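Local coordinates for 6-phosphogluconolactonase (Thermotoga maritima, PDB 1VL1), which hydrolyses 6-phospho-D-glucono-1,5-lactone to 6-phospho-D-gluconate, the second step of the oxidative stage of the pentose phosphate pathway, at residues V26-E31 / V227-K232; T35-L40 / F138-L143; V49-G54 / V99-A104; F195-K200 / N204-I209. All coordinates share one frame; numbering follows the deposited sequence.

Contact 1: V26-E31 / V227-K232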
# COMPACT_ATOMS: atom_id res chain seq x y z
N VAL A 26 -4.73 1.39 -16.34
CA VAL A 26 -4.86 0.22 -15.52
C VAL A 26 -4.16 -0.99 -16.14
O VAL A 26 -3.47 -1.72 -15.43
CB VAL A 26 -6.34 -0.08 -15.20
CG1 VAL A 26 -6.48 -1.42 -14.53
CG2 VAL A 26 -6.92 1.03 -14.31
N ASP A 27 -4.39 -1.24 -17.43
CA ASP A 27 -3.75 -2.36 -18.10
C ASP A 27 -2.22 -2.30 -18.02
O ASP A 27 -1.58 -3.28 -17.76
CB ASP A 27 -4.22 -2.47 -19.54
CG ASP A 27 -5.64 -3.01 -19.64
OD1 ASP A 27 -6.14 -3.60 -18.64
OD2 ASP A 27 -6.36 -2.86 -20.63
N PHE A 28 -1.66 -1.11 -18.19
CA PHE A 28 -0.21 -0.96 -18.15
C PHE A 28 0.31 -1.26 -16.76
O PHE A 28 1.28 -2.01 -16.58
CB PHE A 28 0.15 0.44 -18.56
CG PHE A 28 1.63 0.68 -18.65
CD1 PHE A 28 2.33 0.41 -19.81
CD2 PHE A 28 2.32 1.17 -17.55
CE1 PHE A 28 3.69 0.66 -19.88
CE2 PHE A 28 3.71 1.43 -17.64
CZ PHE A 28 4.37 1.15 -18.75
N VAL A 29 -0.32 -0.67 -15.75
CA VAL A 29 0.09 -0.93 -14.39
C VAL A 29 -0.00 -2.42 -14.01
O VAL A 29 0.90 -3.00 -13.40
CB VAL A 29 -0.72 -0.08 -13.40
CG1 VAL A 29 -0.45 -0.43 -11.94
CG2 VAL A 29 -0.51 1.43 -13.72
N VAL A 30 -1.10 -3.04 -14.36
CA VAL A 30 -1.29 -4.44 -14.01
C VAL A 30 -0.18 -5.29 -14.66
O VAL A 30 0.38 -6.14 -14.01
CB VAL A 30 -2.70 -4.91 -14.42
CG1 VAL A 30 -2.78 -6.46 -14.45
CG2 VAL A 30 -3.70 -4.30 -13.53
N GLU A 31 0.14 -5.02 -15.91
CA GLU A 31 1.20 -5.74 -16.64
C GLU A 31 2.58 -5.58 -15.96
O GLU A 31 3.33 -6.53 -15.81
CB GLU A 31 1.27 -5.28 -18.11
CG GLU A 31 2.45 -5.84 -18.89
CD GLU A 31 2.48 -7.37 -18.94
OE1 GLU A 31 1.48 -8.04 -18.58
OE2 GLU A 31 3.52 -7.91 -19.40
N VAL A 227 9.03 3.48 -8.11
CA VAL A 227 8.38 3.68 -9.40
C VAL A 227 7.06 4.38 -9.25
O VAL A 227 6.22 3.95 -8.45
CB VAL A 227 8.11 2.32 -10.06
CG1 VAL A 227 7.44 2.57 -11.43
CG2 VAL A 227 9.42 1.49 -10.24
N TRP A 228 6.84 5.44 -10.03
CA TRP A 228 5.55 6.11 -10.07
C TRP A 228 4.87 5.76 -11.42
O TRP A 228 5.48 5.85 -12.48
CB TRP A 228 5.72 7.62 -9.99
CG TRP A 228 6.28 8.09 -8.66
CD1 TRP A 228 7.58 7.96 -8.25
CD2 TRP A 228 5.59 8.76 -7.62
NE1 TRP A 228 7.74 8.50 -7.01
CE2 TRP A 228 6.52 8.96 -6.57
CE3 TRP A 228 4.29 9.18 -7.44
CZ2 TRP A 228 6.19 9.63 -5.41
CZ3 TRP A 228 3.97 9.84 -6.27
CH2 TRP A 228 4.91 10.03 -5.26
N PHE A 229 3.59 5.39 -11.35
CA PHE A 229 2.78 5.23 -12.54
C PHE A 229 1.78 6.37 -12.49
O PHE A 229 0.87 6.38 -11.64
CB PHE A 229 2.07 3.87 -12.52
CG PHE A 229 2.99 2.70 -12.59
CD1 PHE A 229 3.52 2.33 -13.78
CD2 PHE A 229 3.31 1.95 -11.45
CE1 PHE A 229 4.40 1.26 -13.87
CE2 PHE A 229 4.18 0.85 -11.54
CZ PHE A 229 4.70 0.50 -12.73
N VAL A 230 1.94 7.33 -13.39
CA VAL A 230 1.20 8.58 -13.36
C VAL A 230 0.27 8.69 -14.55
O VAL A 230 0.72 8.68 -15.71
CB VAL A 230 2.15 9.75 -13.39
CG1 VAL A 230 1.36 11.09 -13.28
CG2 VAL A 230 3.19 9.59 -12.29
N GLY A 231 -1.03 8.74 -14.26
CA GLY A 231 -2.06 8.87 -15.29
C GLY A 231 -2.56 10.31 -15.42
O GLY A 231 -2.53 11.05 -14.47
N LYS A 232 -3.02 10.65 -16.63
CA LYS A 232 -3.64 11.96 -16.99
C LYS A 232 -2.67 12.98 -17.63
O LYS A 232 -1.69 12.63 -18.34
CB LYS A 232 -4.36 12.61 -15.80
CG LYS A 232 -5.83 12.21 -15.60
CD LYS A 232 -6.03 10.76 -15.19
CE LYS A 232 -7.45 10.58 -14.60
NZ LYS A 232 -7.70 9.25 -13.93
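Phe229 reaches from its strand to Phe28 and Val29 of the helix, and everything that passes between 26-31 and 227-232 is apolar. The aromatic part is where the two rings meet. Phe28 CE2 lies 3.8 Å from Phe229 CE1, close to the plane of the Phe229 ring, while Phe229 CD1 sits in the plane of the Phe28 ring, at its edge. The side chains cross at about a right angle. Phe28 gets there because its ring lies opposite the backbone N (chi1 -176°), which brings the end of the ring close to the strand. The aliphatic part belongs to Val29: its CG2 branch, beside the backbone N, settles 3.7 Å from Phe229 CB and 3.9 Å from Phe229 CG, near the root of the ring. Within the strand, Val227 CG1 rests 3.6 Å above one face of the same ring, toward its rim. Just outside the contact, Tyr25 OH is hydrogen-bonded to Phe229 O. Val29 also touches Val60 of helix 57-64, and both phenylalanine rings meet Tyr19 of strand 16-21. On the other face of the sheet Trp228 and Val230 pack against helix 200-210, so strand 225-231 is sandwiched between helical layers, as expected of a Rossmann-like alpha/beta/alpha fold.

Contact 2: T35-L40 / F138-L143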
# COMPACT_ATOMS: atom_id res chain seq x y z
N THR A 35 4.56 -8.62 -14.09
CA THR A 35 5.93 -8.97 -14.47
C THR A 35 6.85 -9.02 -13.26
O THR A 35 7.64 -9.96 -13.12
CB THR A 35 6.44 -7.96 -15.50
OG1 THR A 35 5.73 -8.19 -16.72
CG2 THR A 35 7.87 -8.23 -15.87
N LYS A 36 6.70 -8.03 -12.38
CA LYS A 36 7.53 -7.94 -11.19
C LYS A 36 7.27 -9.08 -10.23
O LYS A 36 8.20 -9.67 -9.71
CB LYS A 36 7.34 -6.63 -10.46
CG LYS A 36 8.35 -6.44 -9.34
CD LYS A 36 9.73 -6.16 -9.90
CE LYS A 36 10.80 -7.10 -9.39
NZ LYS A 36 12.16 -6.84 -10.01
N MET A 37 5.99 -9.36 -10.00
CA MET A 37 5.59 -10.43 -9.10
C MET A 37 6.07 -11.76 -9.64
O MET A 37 6.55 -12.61 -8.89
CB MET A 37 4.07 -10.43 -8.92
CG MET A 37 3.55 -9.20 -8.12
SD MET A 37 1.75 -9.19 -7.87
CE MET A 37 1.61 -10.68 -6.93
N GLU A 38 5.94 -11.97 -10.94
CA GLU A 38 6.44 -13.21 -11.54
C GLU A 38 7.96 -13.35 -11.43
O GLU A 38 8.48 -14.44 -11.16
CB GLU A 38 5.95 -13.33 -12.97
CG GLU A 38 4.49 -13.67 -13.09
CD GLU A 38 4.18 -15.13 -12.79
OE1 GLU A 38 4.61 -15.67 -11.74
OE2 GLU A 38 3.52 -15.76 -13.62
N LYS A 39 8.69 -12.25 -11.62
CA LYS A 39 10.14 -12.27 -11.38
C LYS A 39 10.47 -12.64 -9.92
O LYS A 39 11.34 -13.46 -9.66
CB LYS A 39 10.77 -10.90 -11.75
CG LYS A 39 10.80 -10.58 -13.25
CD LYS A 39 11.35 -9.14 -13.62
CE LYS A 39 10.43 -8.01 -13.14
NZ LYS A 39 10.64 -6.61 -13.68
N LEU A 40 9.74 -12.05 -8.98
CA LEU A 40 10.00 -12.27 -7.56
C LEU A 40 9.82 -13.76 -7.27
O LEU A 40 10.67 -14.38 -6.65
CB LEU A 40 9.12 -11.37 -6.69
CG LEU A 40 9.55 -9.88 -6.65
CD1 LEU A 40 8.47 -9.00 -6.13
CD2 LEU A 40 10.78 -9.73 -5.80
N PHE A 138 9.42 -6.49 3.09
CA PHE A 138 8.43 -6.59 2.03
C PHE A 138 9.16 -6.61 0.69
O PHE A 138 10.21 -5.96 0.50
CB PHE A 138 7.45 -5.44 2.07
CG PHE A 138 6.72 -5.31 3.36
CD1 PHE A 138 5.84 -6.30 3.78
CD2 PHE A 138 6.85 -4.18 4.13
CE1 PHE A 138 5.15 -6.17 4.98
CE2 PHE A 138 6.12 -4.02 5.31
CZ PHE A 138 5.29 -5.02 5.75
N ASP A 139 8.61 -7.35 -0.25
CA ASP A 139 9.14 -7.40 -1.62
C ASP A 139 8.59 -6.24 -2.45
O ASP A 139 9.31 -5.63 -3.24
CB ASP A 139 8.75 -8.74 -2.27
CG ASP A 139 9.45 -9.89 -1.64
OD1 ASP A 139 10.71 -9.96 -1.68
OD2 ASP A 139 8.81 -10.77 -1.04
N LEU A 140 7.33 -5.90 -2.22
CA LEU A 140 6.65 -4.95 -3.05
C LEU A 140 5.62 -4.19 -2.26
O LEU A 140 4.92 -4.80 -1.47
CB LEU A 140 5.97 -5.74 -4.13
CG LEU A 140 5.22 -5.06 -5.25
CD1 LEU A 140 6.11 -4.08 -5.96
CD2 LEU A 140 4.77 -6.08 -6.24
N ALA A 141 5.56 -2.86 -2.43
CA ALA A 141 4.54 -2.06 -1.82
C ALA A 141 3.82 -1.33 -2.96
O ALA A 141 4.46 -0.73 -3.79
CB ALA A 141 5.10 -1.08 -0.83
N ILE A 142 2.52 -1.48 -3.02
CA ILE A 142 1.66 -0.81 -4.02
C ILE A 142 0.85 0.25 -3.29
O ILE A 142 -0.11 -0.04 -2.51
CB ILE A 142 0.73 -1.83 -4.77
CG1 ILE A 142 1.54 -2.97 -5.37
CG2 ILE A 142 -0.07 -1.12 -5.86
CD1 ILE A 142 0.74 -4.13 -5.90
N LEU A 143 1.26 1.50 -3.51
CA LEU A 143 0.77 2.59 -2.72
C LEU A 143 0.10 3.64 -3.55
O LEU A 143 0.41 3.76 -4.77
CB LEU A 143 1.96 3.24 -2.00
CG LEU A 143 2.72 2.32 -1.06
CD1 LEU A 143 3.92 3.07 -0.43
CD2 LEU A 143 1.80 1.73 0.01
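Leu140, Leu40 and Asp139 bury most of the surface here; Leu140 pairs with Met37, and Leu40 with Asp139. Leu140 points from the strand at the helix, and its CD2 methyl comes within 3.8 Å of Met37 CG, the methylene next to the sulfur. The two side chains cross at about a right angle. With chi1 at -176°, the leucine chain extends away from its own N and the branched end meets the methionine. Leu40, one helical turn on from Met37, meets Asp139, just before the strand. Its CD1 methyl lies 3.9 Å from Asp139 CB, and CD2 is 4.1 Å from Asp139 OD1, the two side chains sliding past each other in opposite directions. The leucine thus packs on the aliphatic root of a buried aspartate and leaves the carboxylate to polar partners. Asp139 OD2 forms a salt bridge with Lys44 NZ and accepts a hydrogen bond from Phe48 N, an environment that would probably favour the charged form. Strand 140-143 runs parallel between strands 47-51 and 192-198, and helix 25-43 lies over all three: besides these contacts, Leu40 reaches Ile47 and Lys36 touches Tyr192, while Met37 extends across to Ile74 of strand 74-82.

Contact 3: V49-G54 / V99-A104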
# COMPACT_ATOMS: atom_id res chain seq x y z
N VAL A 49 3.71 -8.66 -0.07
CA VAL A 49 3.18 -7.48 -0.78
C VAL A 49 2.30 -6.60 0.11
O VAL A 49 1.33 -7.05 0.68
CB VAL A 49 2.41 -7.90 -2.06
CG1 VAL A 49 2.01 -6.68 -2.86
CG2 VAL A 49 3.22 -8.91 -2.89
N VAL A 50 2.66 -5.30 0.21
CA VAL A 50 1.91 -4.28 0.94
C VAL A 50 0.95 -3.59 -0.04
O VAL A 50 1.36 -3.28 -1.18
CB VAL A 50 2.80 -3.20 1.54
CG1 VAL A 50 1.97 -2.03 2.09
CG2 VAL A 50 3.66 -3.78 2.62
N LEU A 51 -0.32 -3.45 0.36
CA LEU A 51 -1.36 -2.82 -0.48
C LEU A 51 -2.00 -1.62 0.22
O LEU A 51 -2.49 -1.76 1.34
CB LEU A 51 -2.46 -3.81 -0.75
CG LEU A 51 -2.10 -5.12 -1.39
CD1 LEU A 51 -3.35 -6.04 -1.52
CD2 LEU A 51 -1.38 -4.93 -2.72
N ALA A 52 -2.06 -0.48 -0.48
CA ALA A 52 -2.88 0.65 -0.09
C ALA A 52 -4.30 0.41 -0.58
O ALA A 52 -4.54 -0.26 -1.60
CB ALA A 52 -2.36 1.91 -0.67
N GLY A 53 -5.27 1.02 0.09
CA GLY A 53 -6.60 1.12 -0.47
C GLY A 53 -6.72 2.37 -1.36
O GLY A 53 -5.71 2.89 -1.87
N GLY A 54 -7.93 2.82 -1.57
CA GLY A 54 -8.20 4.05 -2.28
C GLY A 54 -8.58 3.89 -3.72
O GLY A 54 -8.49 2.81 -4.30
N VAL A 99 -12.49 -6.57 -4.13
CA VAL A 99 -11.83 -6.62 -5.45
C VAL A 99 -10.78 -7.71 -5.58
O VAL A 99 -10.51 -8.19 -6.70
CB VAL A 99 -11.23 -5.25 -5.85
CG1 VAL A 99 -12.36 -4.21 -5.99
CG2 VAL A 99 -10.13 -4.82 -4.94
N LEU A 100 -10.21 -8.15 -4.46
CA LEU A 100 -9.08 -9.08 -4.53
C LEU A 100 -9.20 -10.26 -3.61
O LEU A 100 -9.20 -11.37 -4.08
CB LEU A 100 -7.80 -8.32 -4.22
CG LEU A 100 -6.49 -9.10 -4.14
CD1 LEU A 100 -6.17 -9.71 -5.50
CD2 LEU A 100 -5.31 -8.18 -3.72
N PHE A 101 -9.28 -10.04 -2.30
CA PHE A 101 -9.15 -11.17 -1.36
C PHE A 101 -10.27 -12.18 -1.48
O PHE A 101 -10.08 -13.34 -1.14
CB PHE A 101 -9.03 -10.71 0.11
CG PHE A 101 -7.93 -9.74 0.41
CD1 PHE A 101 -6.68 -9.78 -0.21
CD2 PHE A 101 -8.14 -8.77 1.41
CE1 PHE A 101 -5.72 -8.84 0.13
CE2 PHE A 101 -7.16 -7.91 1.77
CZ PHE A 101 -5.96 -7.94 1.12
N SER A 102 -11.44 -11.73 -1.89
CA SER A 102 -12.62 -12.61 -2.02
C SER A 102 -12.77 -13.08 -3.47
O SER A 102 -13.67 -13.89 -3.78
CB SER A 102 -13.87 -11.83 -1.60
OG SER A 102 -14.38 -10.94 -2.64
N ARG A 103 -11.93 -12.55 -4.40
CA ARG A 103 -12.02 -12.89 -5.81
C ARG A 103 -10.93 -13.84 -6.28
O ARG A 103 -11.21 -14.81 -7.01
CB ARG A 103 -12.13 -11.65 -6.65
CG ARG A 103 -13.49 -10.99 -6.54
CD ARG A 103 -13.61 -9.68 -7.33
NE ARG A 103 -13.71 -9.90 -8.77
CZ ARG A 103 -12.76 -9.67 -9.67
NH1 ARG A 103 -11.56 -9.25 -9.31
NH2 ARG A 103 -12.98 -9.91 -10.96
N ALA A 104 -9.71 -13.62 -5.89
CA ALA A 104 -8.67 -14.61 -6.07
C ALA A 104 -8.69 -15.61 -4.91
O ALA A 104 -9.04 -15.26 -3.79
CB ALA A 104 -7.33 -13.90 -6.11
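Leu51 puts one methyl, CD1, against both Leu100 and Phe101, and this small cluster is the tight part of the contact. CD1 is 3.6 Å from Leu100 CD2, with the two leucines crossing at about a right angle. It is also 4.0 Å from Phe101 CE1 and scarcely farther from CZ; the phenylalanine comes at it from the opposite direction. A chi1 of 176° holds Leu100 CG beside its carbonyl carbon, and from there CD2 meets the strand. Ile96 and Tyr61 touch Leu51 as well, and Phe76 touches both Leu51 and Phe101. The outer side is of another kind. The helix widens into a pi-type turn at 99-101; just beyond, Leu100 O accepts from Arg103 N and Ala104 N. The exposed Arg103 folds back so that NH1 donates to Val99 O at 3.0 Å, the oxygen lying in the guanidinium plane. NH1 also bonds to Glu62 O, and NH2 forms a salt bridge with Glu66, tying this segment to the end of helix 57-64 and the residues after it. Helix 92-101 connects the parallel strands 74-82 and 111-112, so Leu51 packs against the helix of a beta-alpha-beta crossover, the building unit of Rossmann-like folds.

Contact 4: F195-K200 / N204-I209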
# COMPACT_ATOMS: atom_id res chain seq x y z
N PHE A 195 4.08 3.71 -6.70
CA PHE A 195 3.01 4.67 -6.41
C PHE A 195 2.07 4.72 -7.63
O PHE A 195 2.54 4.81 -8.75
CB PHE A 195 3.58 6.10 -6.21
CG PHE A 195 4.25 6.28 -4.87
CD1 PHE A 195 3.49 6.65 -3.75
CD2 PHE A 195 5.62 6.17 -4.75
CE1 PHE A 195 4.08 6.82 -2.53
CE2 PHE A 195 6.21 6.38 -3.51
CZ PHE A 195 5.47 6.69 -2.44
N LEU A 196 0.77 4.74 -7.38
CA LEU A 196 -0.24 4.77 -8.44
C LEU A 196 -1.05 6.04 -8.26
O LEU A 196 -1.77 6.14 -7.27
CB LEU A 196 -1.16 3.57 -8.31
CG LEU A 196 -0.73 2.22 -8.81
CD1 LEU A 196 0.67 1.91 -8.65
CD2 LEU A 196 -1.67 1.14 -8.33
N ILE A 197 -0.87 7.00 -9.16
CA ILE A 197 -1.51 8.30 -9.04
C ILE A 197 -2.08 8.71 -10.37
O ILE A 197 -1.54 8.34 -11.43
CB ILE A 197 -0.57 9.40 -8.50
CG1 ILE A 197 0.68 9.63 -9.39
CG2 ILE A 197 -0.16 9.10 -7.05
CD1 ILE A 197 1.24 11.00 -9.12
N ARG A 198 -3.13 9.53 -10.33
CA ARG A 198 -3.74 10.03 -11.54
C ARG A 198 -4.23 11.45 -11.34
O ARG A 198 -4.74 11.80 -10.24
CB ARG A 198 -4.92 9.16 -12.00
CG ARG A 198 -4.55 7.71 -12.32
CD ARG A 198 -5.74 6.86 -12.64
NE ARG A 198 -6.16 7.01 -14.01
CZ ARG A 198 -6.92 6.11 -14.65
NH1 ARG A 198 -7.35 5.00 -14.05
NH2 ARG A 198 -7.25 6.32 -15.90
N GLY A 199 -4.08 12.27 -12.38
CA GLY A 199 -4.70 13.57 -12.43
C GLY A 199 -3.79 14.72 -12.04
O GLY A 199 -2.72 14.54 -11.45
N LYS A 200 -4.26 15.92 -12.36
CA LYS A 200 -3.45 17.15 -12.27
C LYS A 200 -3.01 17.47 -10.86
O LYS A 200 -1.88 17.86 -10.64
CB LYS A 200 -4.20 18.34 -12.87
CG LYS A 200 -4.22 18.27 -14.39
CD LYS A 200 -4.87 19.46 -15.08
CE LYS A 200 -4.75 19.29 -16.59
NZ LYS A 200 -5.63 20.21 -17.35
N ASN A 204 0.78 17.66 -9.51
CA ASN A 204 1.33 18.86 -8.88
C ASN A 204 2.11 18.43 -7.64
O ASN A 204 3.26 18.87 -7.42
CB ASN A 204 0.21 19.83 -8.47
CG ASN A 204 -0.38 20.57 -9.61
OD1 ASN A 204 0.28 20.81 -10.61
ND2 ASN A 204 -1.65 20.96 -9.47
N ARG A 205 1.52 17.55 -6.84
CA ARG A 205 2.22 17.08 -5.63
C ARG A 205 3.52 16.34 -6.00
O ARG A 205 4.54 16.53 -5.35
CB ARG A 205 1.37 16.15 -4.79
CG ARG A 205 0.12 16.77 -4.21
CD ARG A 205 0.34 17.87 -3.17
NE ARG A 205 0.54 19.16 -3.77
CZ ARG A 205 -0.43 19.88 -4.34
NH1 ARG A 205 -1.69 19.44 -4.39
NH2 ARG A 205 -0.15 21.06 -4.87
N LEU A 206 3.46 15.50 -7.04
CA LEU A 206 4.68 14.84 -7.50
C LEU A 206 5.74 15.84 -7.94
O LEU A 206 6.93 15.68 -7.63
CB LEU A 206 4.41 13.83 -8.59
CG LEU A 206 5.69 13.18 -9.16
CD1 LEU A 206 6.42 12.37 -8.11
CD2 LEU A 206 5.24 12.28 -10.28
N THR A 207 5.35 16.92 -8.62
CA THR A 207 6.38 17.93 -8.97
C THR A 207 7.02 18.58 -7.75
O THR A 207 8.18 18.88 -7.77
CB THR A 207 5.88 19.00 -9.91
OG1 THR A 207 4.83 19.76 -9.33
CG2 THR A 207 5.33 18.36 -11.24
N GLU A 208 6.23 18.78 -6.70
CA GLU A 208 6.75 19.28 -5.44
C GLU A 208 7.76 18.30 -4.83
O GLU A 208 8.82 18.72 -4.35
CB GLU A 208 5.58 19.60 -4.49
CG GLU A 208 4.68 20.72 -5.01
CD GLU A 208 3.37 20.91 -4.24
OE1 GLU A 208 3.07 20.15 -3.31
OE2 GLU A 208 2.63 21.83 -4.62
N ILE A 209 7.45 17.01 -4.89
CA ILE A 209 8.36 15.94 -4.43
C ILE A 209 9.68 15.95 -5.22
O ILE A 209 10.77 15.82 -4.64
CB ILE A 209 7.64 14.57 -4.51
CG1 ILE A 209 6.65 14.49 -3.34
CG2 ILE A 209 8.59 13.44 -4.41
CD1 ILE A 209 5.56 13.49 -3.49
O HOH W 1 -0.36 19.23 -12.48
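Lys200 O, in the first turn of a helix, is held by two donors. Asn204 N bonds to it at 2.9 Å, an ordinary helical i to i+4 bond with an N-H...O angle of 151°, and a water donates to it at 2.8 Å. The same water donates to Asn204 OD1 at a rather short 2.5 Å, linking main chain and side chain across the turn. Asn204 CG lies beside its own backbone N (chi1 -75°), which brings the amide up to the carbonyl oxygen; ND2 is near Lys200 O as well, but at an angle too poor for a bond. Gly199, at the N-cap position, turns the chain from strand 192-198 into helix 200-210, the first half of a beta-alpha-beta unit that returns through strand 225-231. Between strand and helix the packing is apolar and fairly light: Ile197 CD1 approaches Leu206 CB at 4.3 Å, and Trp228 of the returning strand touches both residues. Farther along the helix, Thr207 OG1 donates to Asn204 O at 2.6 Å. Arg205 grips Glu208 side-on, NE to OE1 at 2.8 Å and NH2 to OE2 at 2.9 Å, both meeting the oxygens from above the carboxylate plane, while Arg205 NH1 reaches Glu201 and the carbonyl of Pro147.

Contacts 1 and 2 use successive parts of helix 25-43, set on different strands of one sheet, and contact 3 brings helix 92-101 to that sheet through strand 47-51. All three are buried and held by van der Waals packing across their segments, although contact 2 includes the aliphatic root of an aspartate whose carboxylate bonds elsewhere and contact 3 has an exposed arginine on its outer side. Contact 4 is only partly buried: its helix packs on the face away from helix 25-43, and a backbone bond and a water accompany its sparse hydrophobic touch. Main-chain bonds between neighbouring parallel strands join the sites, with Ile142 N to Val50 O linking contacts 2 and 3, and Leu196 N to Leu143 O linking contacts 2 and 4.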